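Local structure of endoglucanase (Clostridium thermocellum, 2E4T) at residues 283-295 with 303-317. The protein is the glycoside hydrolase family 44 domain of a larger modular cellulase and probably cuts internal beta-1,4-glucosidic bonds of cellulose and xyloglucan. Numbering follows the deposited sequence.
Sequences HWYPEARGGGERI and NIETNKARLQAPRTL
Arg-310 reaches up from helix 304-312 and gives a nearly straight hydrogen bond from NH2 to the carbonyl oxygen of Ile-295 (2.8 Å, 169°), which lies in the guanidinium plane. This pins a beta hairpin, 289-290 with 293-294, that follows strand 279-284 of the TIM barrel, onto helix 304-312, in the connection between strands 279-284 and 354-360. Arginine suits the task because its long chain, bent at chi3, brings the flat guanidinium to the Ile-295 carbonyl, and its several N-H groups can hold further acceptors: NH1 binds Asn-307 OD1, and NE donates to Tyr-362 O.

At the hairpin's type I' turn, Thr-306 OG1 sits between two acceptors, 2.6 Å from Glu-293 OE2 and 2.7 Å from Gly-290 O, and its single proton can serve just one at a time. Asn-303, the N-cap, works both ways: OD1 accepts from Thr-306 N, while ND2 donates to Gly-291 O at 3.0 Å. Glycine fits the turn at Gly-290 and Gly-291, where a beta carbon would run into the helix.

Further along, small and branched side chains close the gap. Ile-295 has CG1 between its backbone N and carbonyl carbon (chi1 63°), which sends CD1 down to Ala-313 CB while CG2 lies over Ala-309 CB. The alanines let the backbones come close, and Ala-288 CB meets Ala-313 CB at 3.8 Å. Beyond them a water joins Trp-284 NE1 to Ala-313 O, and Thr-316 CG2 abuts the indole edge, 3.9 Å from Trp-284 CZ2.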
ATOM      1  N   HIS A 283      -2.551  -6.636   2.505  1.00  4.84           N
ATOM      2  CA  HIS A 283      -3.424  -5.582   3.011  1.00  5.14           C
ATOM      3  C   HIS A 283      -3.385  -5.657   4.532  1.00  4.98           C
ATOM      4  O   HIS A 283      -3.434  -6.750   5.114  1.00  5.45           O
ATOM      5  CB  HIS A 283      -4.852  -5.784   2.538  1.00  5.09           C
ATOM      6  CG  HIS A 283      -4.968  -5.766   1.054  1.00  5.17           C
ATOM      7  ND1 HIS A 283      -4.027  -5.414   0.125  1.00  6.56           N
ATOM      8  CD2 HIS A 283      -6.084  -6.112   0.331  1.00  4.34           C
ATOM      9  CE1 HIS A 283      -4.582  -5.530  -1.108  1.00  4.90           C
ATOM     10  NE2 HIS A 283      -5.829  -5.971  -0.993  1.00  7.29           N
ATOM     11  N   TRP A 284      -3.307  -4.476   5.186  1.00  5.39           N
ATOM     12  CA  TRP A 284      -3.192  -4.411   6.634  1.00  5.33           C
ATOM     13  C   TRP A 284      -4.125  -3.304   7.138  1.00  5.23           C
ATOM     14  O   TRP A 284      -3.775  -2.126   7.146  1.00  6.39           O
ATOM     15  CB  TRP A 284      -1.732  -4.139   7.091  1.00  6.11           C
ATOM     16  CG  TRP A 284      -1.537  -4.040   8.545  1.00  6.51           C
ATOM     17  CD1 TRP A 284      -1.410  -2.883   9.290  1.00  7.15           C
ATOM     18  CD2 TRP A 284      -1.400  -5.136   9.498  1.00  6.74           C
ATOM     19  NE1 TRP A 284      -1.178  -3.211  10.635  1.00  7.77           N
ATOM     20  CE2 TRP A 284      -1.151  -4.569  10.779  1.00  7.28           C
ATOM     21  CE3 TRP A 284      -1.409  -6.521   9.386  1.00  7.39           C
ATOM     22  CZ2 TRP A 284      -0.941  -5.366  11.926  1.00  8.17           C
ATOM     23  CZ3 TRP A 284      -1.193  -7.300  10.547  1.00  8.72           C
ATOM     24  CH2 TRP A 284      -0.966  -6.686  11.786  1.00  8.75           C
ATOM     25  N   TYR A 285      -5.329  -3.723   7.545  1.00  5.40           N
ATOM     26  CA  TYR A 285      -6.244  -2.838   8.252  1.00  5.78           C
ATOM     27  C   TYR A 285      -6.069  -3.165   9.706  1.00  5.40           C
ATOM     28  O   TYR A 285      -6.353  -4.287  10.137  1.00  6.43           O
ATOM     29  CB  TYR A 285      -7.686  -3.045   7.800  1.00  5.86           C
ATOM     30  CG  TYR A 285      -7.898  -2.576   6.372  1.00  5.74           C
ATOM     31  CD1 TYR A 285      -8.135  -1.244   6.098  1.00  5.76           C
ATOM     32  CD2 TYR A 285      -7.882  -3.473   5.311  1.00  6.21           C
ATOM     33  CE1 TYR A 285      -8.350  -0.816   4.792  1.00  6.26           C
ATOM     34  CE2 TYR A 285      -8.103  -3.080   4.015  1.00  5.95           C
ATOM     35  CZ  TYR A 285      -8.368  -1.727   3.741  1.00  5.40           C
ATOM     36  OH  TYR A 285      -8.692  -1.274   2.504  1.00  6.18           O
ATOM     37  N   PRO A 286      -5.532  -2.227  10.527  1.00  5.66           N
ATOM     38  CA  PRO A 286      -5.242  -2.551  11.921  1.00  5.93           C
ATOM     39  C   PRO A 286      -6.463  -3.113  12.625  1.00  5.93           C
ATOM     40  O   PRO A 286      -7.568  -2.550  12.498  1.00  6.80           O
ATOM     41  CB  PRO A 286      -4.819  -1.194  12.515  1.00  7.45           C
ATOM     42  CG  PRO A 286      -4.298  -0.498  11.365  0.70  7.60           C
ATOM     43  CD  PRO A 286      -5.109  -0.861  10.169  0.70  6.28           C
ATOM     44  N   GLU A 287      -6.221  -4.145  13.429  1.00  6.24           N
ATOM     45  CA  GLU A 287      -7.219  -4.675  14.334  1.00  6.23           C
ATOM     46  C   GLU A 287      -7.146  -3.999  15.721  1.00  6.32           C
ATOM     47  O   GLU A 287      -7.993  -4.266  16.598  1.00  6.94           O
ATOM     48  CB  GLU A 287      -7.078  -6.202  14.460  1.00  6.91           C
ATOM     49  CG  GLU A 287      -7.443  -6.948  13.197  1.00  7.34           C
ATOM     50  CD  GLU A 287      -8.925  -7.276  13.044  1.00  7.44           C
ATOM     51  OE1 GLU A 287      -9.791  -6.697  13.738  1.00  8.77           O
ATOM     52  OE2 GLU A 287      -9.213  -8.192  12.213  1.00  8.97           O
ATOM     53  N   ALA A 288      -6.154  -3.160  15.930  1.00  6.31           N
ATOM     54  CA  ALA A 288      -5.988  -2.475  17.220  1.00  6.04           C
ATOM     55  C   ALA A 288      -7.309  -1.835  17.667  1.00  5.94           C
ATOM     56  O   ALA A 288      -7.993  -1.173  16.877  1.00  6.34           O
ATOM     57  CB  ALA A 288      -4.933  -1.390  17.074  1.00  6.65           C
ATOM     58  N   ARG A 289      -7.577  -2.002  18.969  1.00  6.21           N
ATOM     59  CA  ARG A 289      -8.780  -1.433  19.583  1.00  6.32           C
ATOM     60  C   ARG A 289      -8.372  -0.454  20.697  1.00  6.56           C
ATOM     61  O   ARG A 289      -7.340  -0.603  21.345  1.00  7.08           O
ATOM     62  CB  ARG A 289      -9.629  -2.545  20.205  1.00  7.46           C
ATOM     63  CG  ARG A 289     -10.097  -3.558  19.174  1.00  8.05           C
ATOM     64  CD  ARG A 289     -10.799  -4.773  19.789  1.00  9.46           C
ATOM     65  NE  ARG A 289     -11.710  -4.525  20.899  1.00 12.91           N
ATOM     66  CZ  ARG A 289     -12.993  -4.202  20.706  1.00 12.13           C
ATOM     67  NH1 ARG A 289     -13.458  -4.120  19.440  1.00 15.92           N
ATOM     68  NH2 ARG A 289     -13.756  -3.960  21.761  1.00 15.23           N
ATOM     69  N   GLY A 290      -9.270   0.501  20.944  1.00  6.98           N
ATOM     70  CA  GLY A 290      -9.162   1.303  22.164  1.00  7.43           C
ATOM     71  C   GLY A 290     -10.548   1.829  22.467  1.00  6.82           C
ATOM     72  O   GLY A 290     -11.346   2.044  21.546  1.00  7.40           O
ATOM     73  N   GLY A 291     -10.840   2.041  23.733  1.00  8.51           N
ATOM     74  CA  GLY A 291     -12.166   2.587  24.066  1.00  8.99           C
ATOM     75  C   GLY A 291     -13.293   1.666  23.637  1.00  9.81           C
ATOM     76  O   GLY A 291     -14.421   2.164  23.406  1.00 10.55           O
ATOM     77  N   GLY A 292     -13.028   0.380  23.520  1.00  8.77           N
ATOM     78  CA  GLY A 292     -14.068  -0.589  23.226  1.00  9.36           C
ATOM     79  C   GLY A 292     -14.403  -0.716  21.744  1.00  9.08           C
ATOM     80  O   GLY A 292     -15.471  -1.297  21.446  1.00 10.27           O
ATOM     81  N   GLU A 293     -13.531  -0.234  20.824  1.00  7.82           N
ATOM     82  CA  GLU A 293     -13.843  -0.344  19.391  1.00  7.62           C
ATOM     83  C   GLU A 293     -12.518  -0.389  18.616  1.00  7.36           C
ATOM     84  O   GLU A 293     -11.468   0.089  19.059  1.00  7.65           O
ATOM     85  CB  GLU A 293     -14.693   0.827  18.901  1.00  8.80           C
ATOM     86  CG  GLU A 293     -14.037   2.106  19.235  1.00  8.96           C
ATOM     87  CD  GLU A 293     -14.769   3.354  18.703  1.00  9.76           C
ATOM     88  OE1 GLU A 293     -15.754   3.263  17.932  1.00 12.10           O
ATOM     89  OE2 GLU A 293     -14.322   4.512  18.988  1.00 11.35           O
ATOM     90  N   ARG A 294     -12.605  -0.950  17.416  1.00  7.27           N
ATOM     91  CA  ARG A 294     -11.484  -0.928  16.454  1.00  7.01           C
ATOM     92  C   ARG A 294     -11.173   0.501  16.058  1.00  6.73           C
ATOM     93  O   ARG A 294     -12.059   1.351  15.972  1.00  8.27           O
ATOM     94  CB  ARG A 294     -11.872  -1.804  15.246  1.00  7.69           C
ATOM     95  CG  ARG A 294     -10.720  -2.210  14.333  1.00  7.08           C
ATOM     96  CD  ARG A 294     -11.267  -3.098  13.214  1.00  7.62           C
ATOM     97  NE  ARG A 294     -10.190  -3.507  12.336  1.00  7.41           N
ATOM     98  CZ  ARG A 294     -10.358  -4.437  11.390  1.00  7.95           C
ATOM     99  NH1 ARG A 294     -11.551  -4.995  11.185  1.00  9.39           N
ATOM    100  NH2 ARG A 294      -9.321  -4.820  10.657  1.00  8.34           N
ATOM    101  N   ILE A 295      -9.883   0.771  15.737  1.00  6.39           N
ATOM    102  CA  ILE A 295      -9.497   2.136  15.363  1.00  6.24           C
ATOM    103  C   ILE A 295      -9.929   2.544  13.970  1.00  6.37           C
ATOM    104  O   ILE A 295      -9.881   3.753  13.632  1.00  6.89           O
ATOM    105  CB  ILE A 295      -7.980   2.363  15.534  1.00  6.19           C
ATOM    106  CG1 ILE A 295      -7.167   1.450  14.590  1.00  6.54           C
ATOM    107  CG2 ILE A 295      -7.581   2.252  16.997  1.00  7.00           C
ATOM    108  CD1 ILE A 295      -5.701   1.887  14.509  1.00  6.89           C
ATOM    109  N   ASN A 303     -14.211   9.374  20.789  1.00 10.61           N
ATOM    110  CA  ASN A 303     -13.779   8.398  21.778  1.00  9.99           C
ATOM    111  C   ASN A 303     -12.261   8.545  21.961  1.00  8.67           C
ATOM    112  O   ASN A 303     -11.441   8.103  21.118  1.00  8.14           O
ATOM    113  CB  ASN A 303     -14.149   6.998  21.286  1.00  9.85           C
ATOM    114  CG  ASN A 303     -13.855   5.931  22.317  1.00  8.76           C
ATOM    115  OD1 ASN A 303     -12.874   5.990  23.069  1.00  9.78           O
ATOM    116  ND2 ASN A 303     -14.750   4.939  22.374  1.00 11.08           N
ATOM    117  N   ILE A 304     -11.902   9.262  23.025  1.00  9.10           N
ATOM    118  CA  ILE A 304     -10.506   9.634  23.246  1.00  9.10           C
ATOM    119  C   ILE A 304      -9.645   8.378  23.394  1.00  8.29           C
ATOM    120  O   ILE A 304      -8.511   8.369  22.903  1.00  8.41           O
ATOM    121  CB  ILE A 304     -10.364  10.548  24.474  1.00 10.37           C
ATOM    122  CG1 ILE A 304     -11.229  11.788  24.299  1.00 12.03           C
ATOM    123  CG2 ILE A 304      -8.926  10.877  24.761  1.00 11.63           C
ATOM    124  CD1 ILE A 304     -10.950  12.611  23.075  1.00 14.76           C
ATOM    125  N   GLU A 305     -10.125   7.336  24.072  1.00  8.61           N
ATOM    126  CA  GLU A 305      -9.348   6.113  24.191  1.00  8.35           C
ATOM    127  C   GLU A 305      -9.105   5.444  22.838  1.00  7.22           C
ATOM    128  O   GLU A 305      -8.009   4.900  22.586  1.00  7.81           O
ATOM    129  CB  GLU A 305      -9.976   5.143  25.206  1.00  9.51           C
ATOM    130  CG  GLU A 305      -9.881   5.628  26.626  1.00 13.16           C
ATOM    131  CD  GLU A 305      -8.444   5.523  27.121  1.00 24.78           C
ATOM    132  OE1 GLU A 305      -7.777   4.483  26.839  1.00 31.17           O
ATOM    133  OE2 GLU A 305      -7.964   6.480  27.758  1.00 31.82           O
ATOM    134  N   THR A 306     -10.088   5.494  21.949  1.00  6.80           N
ATOM    135  CA  THR A 306      -9.833   4.984  20.579  1.00  6.59           C
ATOM    136  C   THR A 306      -8.755   5.827  19.895  1.00  6.29           C
ATOM    137  O   THR A 306      -7.865   5.298  19.215  1.00  6.29           O
ATOM    138  CB  THR A 306     -11.096   4.941  19.722  1.00  6.96           C
ATOM    139  OG1 THR A 306     -12.190   4.392  20.462  1.00  7.34           O
ATOM    140  CG2 THR A 306     -10.881   4.178  18.432  1.00  7.70           C
ATOM    141  N   ASN A 307      -8.899   7.159  20.027  1.00  6.59           N
ATOM    142  CA  ASN A 307      -7.909   8.047  19.384  1.00  6.34           C
ATOM    143  C   ASN A 307      -6.494   7.789  19.927  1.00  6.06           C
ATOM    144  O   ASN A 307      -5.514   7.788  19.142  1.00  6.37           O
ATOM    145  CB  ASN A 307      -8.299   9.482  19.612  1.00  7.05           C
ATOM    146  CG  ASN A 307      -9.628   9.853  18.981  1.00  7.01           C
ATOM    147  OD1 ASN A 307     -10.104   9.180  18.032  1.00  7.26           O
ATOM    148  ND2 ASN A 307     -10.227  10.955  19.460  1.00  8.40           N
ATOM    149  N   LYS A 308      -6.379   7.564  21.248  1.00  6.66           N
ATOM    150  CA  LYS A 308      -5.066   7.279  21.841  1.00  6.69           C
ATOM    151  C   LYS A 308      -4.530   5.947  21.297  1.00  6.54           C
ATOM    152  O   LYS A 308      -3.326   5.835  21.026  1.00  7.22           O
ATOM    153  CB  LYS A 308      -5.155   7.291  23.353  1.00  7.56           C
ATOM    154  CG  LYS A 308      -5.300   8.680  23.896  1.00  8.31           C
ATOM    155  CD  LYS A 308      -5.461   8.681  25.412  1.00 10.00           C
ATOM    156  CE  LYS A 308      -5.473  10.135  25.939  1.00 12.32           C
ATOM    157  NZ  LYS A 308      -5.751  10.143  27.390  1.00 13.92           N
ATOM    158  N   ALA A 309      -5.395   4.927  21.156  1.00  6.66           N
ATOM    159  CA  ALA A 309      -4.943   3.653  20.626  1.00  6.37           C
ATOM    160  C   ALA A 309      -4.505   3.818  19.165  1.00  5.90           C
ATOM    161  O   ALA A 309      -3.571   3.141  18.717  1.00  6.46           O
ATOM    162  CB  ALA A 309      -6.051   2.604  20.728  1.00  7.08           C
ATOM    163  N   ARG A 310      -5.197   4.678  18.397  1.00  5.59           N
ATOM    164  CA  ARG A 310      -4.797   4.917  17.003  1.00  5.12           C
ATOM    165  C   ARG A 310      -3.370   5.447  16.928  1.00  5.14           C
ATOM    166  O   ARG A 310      -2.589   5.077  16.057  1.00  5.82           O
ATOM    167  CB  ARG A 310      -5.797   5.874  16.329  1.00  5.60           C
ATOM    168  CG  ARG A 310      -5.462   6.123  14.873  1.00  5.86           C
ATOM    169  CD  ARG A 310      -6.491   6.993  14.163  1.00  5.85           C
ATOM    170  NE  ARG A 310      -7.814   6.424  14.237  1.00  5.91           N
ATOM    171  CZ  ARG A 310      -8.794   6.827  15.066  1.00  5.88           C
ATOM    172  NH1 ARG A 310      -8.659   7.953  15.803  1.00  6.28           N
ATOM    173  NH2 ARG A 310      -9.924   6.108  15.169  1.00  6.72           N
ATOM    174  N   LEU A 311      -3.032   6.375  17.865  1.00  5.77           N
ATOM    175  CA  LEU A 311      -1.692   6.937  17.875  1.00  5.58           C
ATOM    176  C   LEU A 311      -0.619   5.891  18.132  1.00  5.71           C
ATOM    177  O   LEU A 311       0.499   6.038  17.605  1.00  6.23           O
ATOM    178  CB  LEU A 311      -1.591   8.044  18.935  1.00  5.98           C
ATOM    179  CG  LEU A 311      -2.390   9.303  18.630  1.00  6.00           C
ATOM    180  CD1 LEU A 311      -2.410  10.204  19.880  1.00  7.35           C
ATOM    181  CD2 LEU A 311      -1.841  10.050  17.428  1.00  7.21           C
ATOM    182  N   GLN A 312      -0.907   4.871  18.953  1.00  5.97           N
ATOM    183  CA  GLN A 312       0.089   3.863  19.272  1.00  5.78           C
ATOM    184  C   GLN A 312       0.101   2.696  18.269  1.00  5.62           C
ATOM    185  O   GLN A 312       1.120   1.992  18.177  1.00  6.05           O
ATOM    186  CB  GLN A 312      -0.121   3.300  20.689  1.00  6.76           C
ATOM    187  CG  GLN A 312      -0.064   4.383  21.767  1.00  7.07           C
ATOM    188  CD  GLN A 312       1.230   5.177  21.751  1.00  7.57           C
ATOM    189  OE1 GLN A 312       2.320   4.687  21.435  1.00  9.74           O
ATOM    190  NE2 GLN A 312       1.127   6.457  22.096  1.00  8.09           N
ATOM    191  N   ALA A 313      -1.021   2.459  17.555  1.00  5.61           N
ATOM    192  CA  ALA A 313      -1.144   1.285  16.723  1.00  5.58           C
ATOM    193  C   ALA A 313      -0.027   1.113  15.685  1.00  5.26           C
ATOM    194  O   ALA A 313       0.307  -0.046  15.381  1.00  5.64           O
ATOM    195  CB  ALA A 313      -2.515   1.284  16.040  1.00  6.25           C
ATOM    196  N   PRO A 314       0.534   2.179  15.111  1.00  5.35           N
ATOM    197  CA  PRO A 314       1.619   1.956  14.143  1.00  5.46           C
ATOM    198  C   PRO A 314       2.799   1.151  14.768  1.00  5.39           C
ATOM    199  O   PRO A 314       3.554   0.529  14.013  1.00  5.63           O
ATOM    200  CB  PRO A 314       2.046   3.371  13.731  1.00  5.69           C
ATOM    201  CG  PRO A 314       0.754   4.156  13.885  1.00  6.14           C
ATOM    202  CD  PRO A 314       0.146   3.611  15.164  1.00  5.54           C
ATOM    203  N   ARG A 315       2.940   1.165  16.085  1.00  5.40           N
ATOM    204  CA  ARG A 315       4.012   0.398  16.710  1.00  5.77           C
ATOM    205  C   ARG A 315       3.884  -1.099  16.464  1.00  5.63           C
ATOM    206  O   ARG A 315       4.896  -1.810  16.513  1.00  6.02           O
ATOM    207  CB  ARG A 315       4.096   0.763  18.195  1.00  6.06           C
ATOM    208  CG  ARG A 315       4.614   2.156  18.404  1.00  6.94           C
ATOM    209  CD  ARG A 315       4.417   2.655  19.835  1.00  8.13           C
ATOM    210  NE  ARG A 315       5.180   1.792  20.757  1.00  7.73           N
ATOM    211  CZ  ARG A 315       4.981   1.799  22.077  1.00  8.51           C
ATOM    212  NH1 ARG A 315       4.054   2.607  22.640  1.00  9.69           N
ATOM    213  NH2 ARG A 315       5.705   0.957  22.823  1.00  9.75           N
ATOM    214  N   THR A 316       2.674  -1.614  16.212  1.00  5.28           N
ATOM    215  CA  THR A 316       2.575  -3.048  15.887  1.00  5.48           C
ATOM    216  C   THR A 316       3.346  -3.396  14.611  1.00  5.23           C
ATOM    217  O   THR A 316       3.713  -4.547  14.394  1.00  5.86           O
ATOM    218  CB  THR A 316       1.088  -3.433  15.764  1.00  5.28           C
ATOM    219  OG1 THR A 316       0.513  -3.148  17.033  1.00  6.55           O
ATOM    220  CG2 THR A 316       0.875  -4.855  15.337  1.00  6.39           C
ATOM    221  N   LEU A 317       3.563  -2.380  13.746  1.00  5.41           N
ATOM    222  CA  LEU A 317       4.329  -2.614  12.540  1.00  5.55           C
ATOM    223  C   LEU A 317       5.798  -2.989  12.822  1.00  5.73           C
ATOM    224  O   LEU A 317       6.390  -3.721  12.029  1.00  6.33           O
ATOM    225  CB  LEU A 317       4.300  -1.392  11.624  1.00  5.59           C
ATOM    226  CG  LEU A 317       2.916  -1.023  11.091  1.00  5.56           C
ATOM    227  CD1 LEU A 317       2.960   0.333  10.364  1.00  6.91           C
ATOM    228  CD2 LEU A 317       2.376  -2.094  10.135  1.00  6.90           C
TER
HETATM  229  O   HOH W   1      -0.520  -1.435  13.112  1.00  7.74           O
HETATM  230  O   HOH W   2      -8.884   1.587  25.637  1.00 23.09           O